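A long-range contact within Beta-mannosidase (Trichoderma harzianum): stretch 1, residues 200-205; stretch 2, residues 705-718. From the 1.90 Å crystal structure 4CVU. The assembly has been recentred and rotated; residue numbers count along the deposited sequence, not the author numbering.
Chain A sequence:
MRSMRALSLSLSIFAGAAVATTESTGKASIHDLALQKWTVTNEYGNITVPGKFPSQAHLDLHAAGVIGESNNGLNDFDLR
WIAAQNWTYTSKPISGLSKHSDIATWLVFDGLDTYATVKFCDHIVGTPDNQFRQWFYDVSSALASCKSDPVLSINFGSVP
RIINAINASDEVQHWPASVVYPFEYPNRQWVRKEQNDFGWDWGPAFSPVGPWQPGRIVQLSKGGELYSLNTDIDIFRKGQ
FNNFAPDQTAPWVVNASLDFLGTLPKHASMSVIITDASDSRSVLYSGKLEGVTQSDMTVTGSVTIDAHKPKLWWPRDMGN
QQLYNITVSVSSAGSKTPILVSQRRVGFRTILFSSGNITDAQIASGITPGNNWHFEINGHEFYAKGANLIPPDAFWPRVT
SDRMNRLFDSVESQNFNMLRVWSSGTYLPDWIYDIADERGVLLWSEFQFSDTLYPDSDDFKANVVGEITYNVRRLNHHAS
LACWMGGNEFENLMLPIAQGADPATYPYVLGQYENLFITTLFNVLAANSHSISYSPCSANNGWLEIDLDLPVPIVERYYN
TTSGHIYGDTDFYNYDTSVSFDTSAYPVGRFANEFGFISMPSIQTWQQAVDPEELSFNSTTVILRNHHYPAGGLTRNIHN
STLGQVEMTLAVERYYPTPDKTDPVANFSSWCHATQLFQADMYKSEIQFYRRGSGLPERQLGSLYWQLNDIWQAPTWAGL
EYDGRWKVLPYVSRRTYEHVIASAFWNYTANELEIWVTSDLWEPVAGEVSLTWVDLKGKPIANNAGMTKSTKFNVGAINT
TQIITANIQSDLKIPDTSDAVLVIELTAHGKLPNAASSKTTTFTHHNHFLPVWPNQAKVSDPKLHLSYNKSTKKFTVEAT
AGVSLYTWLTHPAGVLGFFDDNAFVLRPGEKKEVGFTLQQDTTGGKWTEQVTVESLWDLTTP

Stretch 1 200-205: WDWGPA
Stretch 2 (705-718) YWQLNDIWQAPTWA

Two segments of one chain, whose touching residues are at least 504 positions apart, pack together and bury 495 Å² between them, both sides summed. Neither D201-P204 nor Q707-A718 forms regular helix or strand. The CA atoms of W202 and T716 lie 5.7 Å apart, and those of G203 and I711 lie 6.0 Å apart. In stretch 1, reciprocal backbone hydrogen bonds of 3.3 Å, W200 N to G203 O and G203 N to W200 O, close a tight turn. D201 (phi/psi -77/6) and W202 (-132/9) form its bend. In stretch 2, the peptide before Q707 (-140/161) is cis, and Q707 N donates to W717 O at 3.1 Å, tying the two ends of the loop.

Apolar packing dominates. W202 is the centre, with 145 Å² covered by stretch 2. Its CB points toward that stretch, with chi1 33°, between wells, and chi2 -106°. W706 (chi1 t, chi2 -86°) meets it obliquely: ring centroids are 5.8 Å apart, planes at 36°, and W202 NE1 is 3.4 Å from W706 CZ2. The ring planes of W202 and W717 (-83/0; chi1 m, chi2 -106°) meet at 88°, with the centroids 5.9 Å apart and W202 CD1 3.8 Å from W717 CZ3. D201 (chi1 p) has O 3.4 Å from W717 CZ3, at the ring edge, and OD2 3.5 Å from W717 CH2. I711 (-90/-16; t, t) places CG2 at the W202 ring edge, 4.1 Å from W202 CE3. T716 (-147/-170) CG2 packs 3.8 Å from W202 CB.

P204 (-83/175), its ring puckered C-gamma endo, sets CD over one face of W712 (-167/-175; chi1 p, chi2 -27°). P204 CD sits 3.7 Å from the centroid of the five-membered ring of W712, 6° off the normal, a CH-pi contact. The same P204 CD is 3.7 Å from I711 CG2. G203 (-154/165) leaves room for the stretches to approach: G203 CA is 3.6 Å from I711 CG2, and an ideal CB would clash with that methyl at 2.9 Å.

Polar groups support this packing from within stretch 2. Q707 (chi1 p, chi2 t, chi3 74°) holds NE2 over one face of the W202 ring, while Q707 NE2 donates to N709 O at 2.8 Å. Q707 OE1 lies 3.2 Å from W202 CD1 and accepts a weak hydrogen bond from W706 NE1 (2.7 Å, 119°). T716 (chi1 p) donates from OG1 to D710 OD1 at 2.6 Å.

No clear direct hydrogen bond crosses the interface; two waters bridge it. Water 1 donates to D201 O and P715 O. Water 2 donates to W202 O and D710 OD1, and accepts from I711 N.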

# COMPACT_ATOMS: atom_id res chain seq x y z
N TRP A 200 10.01 -19.49 8.15
CA TRP A 200 11.33 -19.97 7.67
C TRP A 200 12.14 -18.73 7.31
O TRP A 200 11.65 -17.58 7.40
CB TRP A 200 11.18 -20.97 6.49
CG TRP A 200 12.22 -22.15 6.45
CD1 TRP A 200 13.37 -22.19 5.75
CD2 TRP A 200 12.14 -23.41 7.16
NE1 TRP A 200 14.05 -23.37 5.98
CE2 TRP A 200 13.32 -24.13 6.85
CE3 TRP A 200 11.22 -23.97 8.04
CZ2 TRP A 200 13.58 -25.40 7.37
CZ3 TRP A 200 11.47 -25.26 8.55
CH2 TRP A 200 12.66 -25.96 8.20
N ASP A 201 13.39 -18.95 6.90
CA ASP A 201 14.27 -17.86 6.57
C ASP A 201 13.99 -17.22 5.21
O ASP A 201 14.69 -16.31 4.84
CB ASP A 201 15.78 -18.23 6.71
CG ASP A 201 16.20 -19.40 5.85
OD1 ASP A 201 15.42 -19.95 5.04
OD2 ASP A 201 17.40 -19.77 5.98
N TRP A 202 12.91 -17.63 4.54
CA TRP A 202 12.40 -16.94 3.37
C TRP A 202 10.89 -16.70 3.42
O TRP A 202 10.35 -16.33 2.43
CB TRP A 202 12.70 -17.71 2.05
CG TRP A 202 12.69 -19.18 2.20
CD1 TRP A 202 13.81 -20.00 2.21
CD2 TRP A 202 11.57 -20.01 2.45
NE1 TRP A 202 13.43 -21.29 2.43
CE2 TRP A 202 12.06 -21.32 2.57
CE3 TRP A 202 10.19 -19.79 2.58
CZ2 TRP A 202 11.22 -22.39 2.83
CZ3 TRP A 202 9.37 -20.84 2.79
CH2 TRP A 202 9.86 -22.13 2.91
N GLY A 203 10.24 -16.95 4.53
CA GLY A 203 8.74 -16.88 4.57
C GLY A 203 8.21 -16.57 5.94
O GLY A 203 8.96 -16.63 6.95
N PRO A 204 6.91 -16.19 6.01
CA PRO A 204 6.22 -15.77 7.23
C PRO A 204 5.70 -16.96 8.03
O PRO A 204 5.80 -18.15 7.58
CB PRO A 204 5.03 -14.94 6.68
CG PRO A 204 4.70 -15.61 5.38
CD PRO A 204 6.02 -16.12 4.82
N ALA A 205 5.15 -16.67 9.20
CA ALA A 205 4.68 -17.70 10.10
C ALA A 205 3.23 -17.50 10.45
O ALA A 205 2.94 -17.07 11.59
CB ALA A 205 5.50 -17.66 11.38
N TYR A 705 19.79 -25.31 -8.03
CA TYR A 705 20.03 -24.11 -7.24
C TYR A 705 18.96 -23.86 -6.16
O TYR A 705 17.79 -24.29 -6.27
CB TYR A 705 20.30 -22.90 -8.14
CG TYR A 705 19.11 -22.29 -8.91
CD1 TYR A 705 18.13 -21.56 -8.26
CD2 TYR A 705 19.01 -22.42 -10.30
CE1 TYR A 705 17.08 -20.96 -8.98
CE2 TYR A 705 17.98 -21.83 -11.02
CZ TYR A 705 17.02 -21.10 -10.36
OH TYR A 705 15.97 -20.51 -11.06
N TRP A 706 19.39 -23.17 -5.11
CA TRP A 706 18.50 -22.73 -4.04
C TRP A 706 18.19 -21.25 -4.29
O TRP A 706 19.10 -20.43 -4.21
CB TRP A 706 19.16 -22.93 -2.64
CG TRP A 706 18.12 -22.63 -1.62
CD1 TRP A 706 17.81 -21.42 -1.13
CD2 TRP A 706 17.11 -23.53 -1.13
NE1 TRP A 706 16.72 -21.48 -0.34
CE2 TRP A 706 16.26 -22.78 -0.31
CE3 TRP A 706 16.88 -24.89 -1.28
CZ2 TRP A 706 15.21 -23.33 0.35
CZ3 TRP A 706 15.81 -25.46 -0.63
CH2 TRP A 706 14.97 -24.67 0.18
N GLN A 707 16.95 -20.84 -4.59
CA GLN A 707 15.74 -21.63 -4.63
C GLN A 707 14.97 -21.13 -5.84
O GLN A 707 15.27 -20.05 -6.37
CB GLN A 707 14.89 -21.40 -3.37
CG GLN A 707 14.50 -19.95 -3.14
CD GLN A 707 14.04 -19.63 -1.73
OE1 GLN A 707 14.85 -19.55 -0.81
NE2 GLN A 707 12.74 -19.40 -1.55
N LEU A 708 14.03 -21.93 -6.33
CA LEU A 708 13.35 -21.55 -7.55
C LEU A 708 12.55 -20.32 -7.27
O LEU A 708 12.62 -19.34 -8.01
CB LEU A 708 12.42 -22.68 -8.04
CG LEU A 708 11.38 -22.28 -9.13
CD1 LEU A 708 12.05 -22.04 -10.45
CD2 LEU A 708 10.38 -23.37 -9.31
N ASN A 709 11.75 -20.37 -6.19
CA ASN A 709 10.57 -19.51 -6.09
C ASN A 709 10.34 -18.90 -4.71
O ASN A 709 10.94 -19.37 -3.72
CB ASN A 709 9.34 -20.29 -6.55
CG ASN A 709 9.00 -21.44 -5.62
OD1 ASN A 709 9.86 -22.26 -5.31
ND2 ASN A 709 7.75 -21.50 -5.17
N ASP A 710 9.44 -17.90 -4.64
CA ASP A 710 9.14 -17.14 -3.42
C ASP A 710 7.73 -17.41 -2.89
O ASP A 710 6.79 -17.57 -3.68
CB ASP A 710 9.21 -15.61 -3.64
CG ASP A 710 10.59 -15.02 -3.42
OD1 ASP A 710 11.31 -15.45 -2.50
OD2 ASP A 710 10.96 -14.09 -4.19
N ILE A 711 7.60 -17.44 -1.56
CA ILE A 711 6.30 -17.58 -0.89
C ILE A 711 5.62 -16.24 -0.60
O ILE A 711 4.41 -16.20 -0.33
CB ILE A 711 6.50 -18.36 0.43
CG1 ILE A 711 5.23 -19.05 0.83
CG2 ILE A 711 6.99 -17.48 1.53
CD1 ILE A 711 5.39 -19.96 2.05
N TRP A 712 6.39 -15.15 -0.66
CA TRP A 712 5.88 -13.78 -0.46
C TRP A 712 6.94 -12.76 -0.93
O TRP A 712 8.01 -13.14 -1.40
CB TRP A 712 5.44 -13.55 1.01
CG TRP A 712 6.52 -13.43 2.03
CD1 TRP A 712 7.76 -13.97 2.00
CD2 TRP A 712 6.43 -12.72 3.28
NE1 TRP A 712 8.45 -13.64 3.13
CE2 TRP A 712 7.66 -12.87 3.93
CE3 TRP A 712 5.44 -11.96 3.88
CZ2 TRP A 712 7.92 -12.28 5.19
CZ3 TRP A 712 5.71 -11.36 5.14
CH2 TRP A 712 6.95 -11.54 5.77
N GLN A 713 6.68 -11.48 -0.70
CA GLN A 713 7.51 -10.40 -1.23
C GLN A 713 8.60 -10.01 -0.24
O GLN A 713 8.33 -9.34 0.75
CB GLN A 713 6.62 -9.21 -1.58
CG GLN A 713 5.50 -9.58 -2.51
CD GLN A 713 4.31 -10.05 -1.80
OE1 GLN A 713 4.40 -10.55 -0.66
NE2 GLN A 713 3.15 -9.89 -2.43
N ALA A 714 9.83 -10.43 -0.50
CA ALA A 714 10.84 -10.30 0.50
C ALA A 714 12.18 -10.65 -0.09
O ALA A 714 12.26 -11.33 -1.09
CB ALA A 714 10.52 -11.26 1.67
N PRO A 715 13.26 -10.17 0.52
CA PRO A 715 14.57 -10.55 -0.03
C PRO A 715 14.88 -12.00 0.28
O PRO A 715 14.87 -12.40 1.44
CB PRO A 715 15.54 -9.61 0.65
CG PRO A 715 14.87 -9.13 1.84
CD PRO A 715 13.38 -9.27 1.67
N THR A 716 15.11 -12.80 -0.77
CA THR A 716 15.43 -14.23 -0.60
C THR A 716 16.38 -14.80 -1.66
O THR A 716 16.90 -14.10 -2.54
CB THR A 716 14.16 -15.09 -0.72
OG1 THR A 716 13.88 -15.25 -2.11
CG2 THR A 716 12.89 -14.48 0.04
N TRP A 717 16.52 -16.10 -1.65
CA TRP A 717 17.32 -16.83 -2.65
C TRP A 717 16.53 -17.13 -3.97
O TRP A 717 17.07 -17.75 -4.89
CB TRP A 717 17.85 -18.14 -2.06
CG TRP A 717 18.63 -18.06 -0.78
CD1 TRP A 717 20.01 -18.20 -0.66
CD2 TRP A 717 18.14 -17.94 0.56
NE1 TRP A 717 20.38 -18.06 0.64
CE2 TRP A 717 19.27 -17.93 1.42
CE3 TRP A 717 16.87 -17.77 1.12
CZ2 TRP A 717 19.16 -17.75 2.80
CZ3 TRP A 717 16.75 -17.62 2.50
CH2 TRP A 717 17.90 -17.60 3.33
N ALA A 718 15.26 -16.70 -4.05
CA ALA A 718 14.42 -17.03 -5.19
C ALA A 718 14.94 -16.45 -6.49
O ALA A 718 15.63 -15.41 -6.49
CB ALA A 718 12.98 -16.54 -4.94
O HOH W 1 13.86 -13.80 3.64
O HOH W 2 9.90 -16.34 -0.28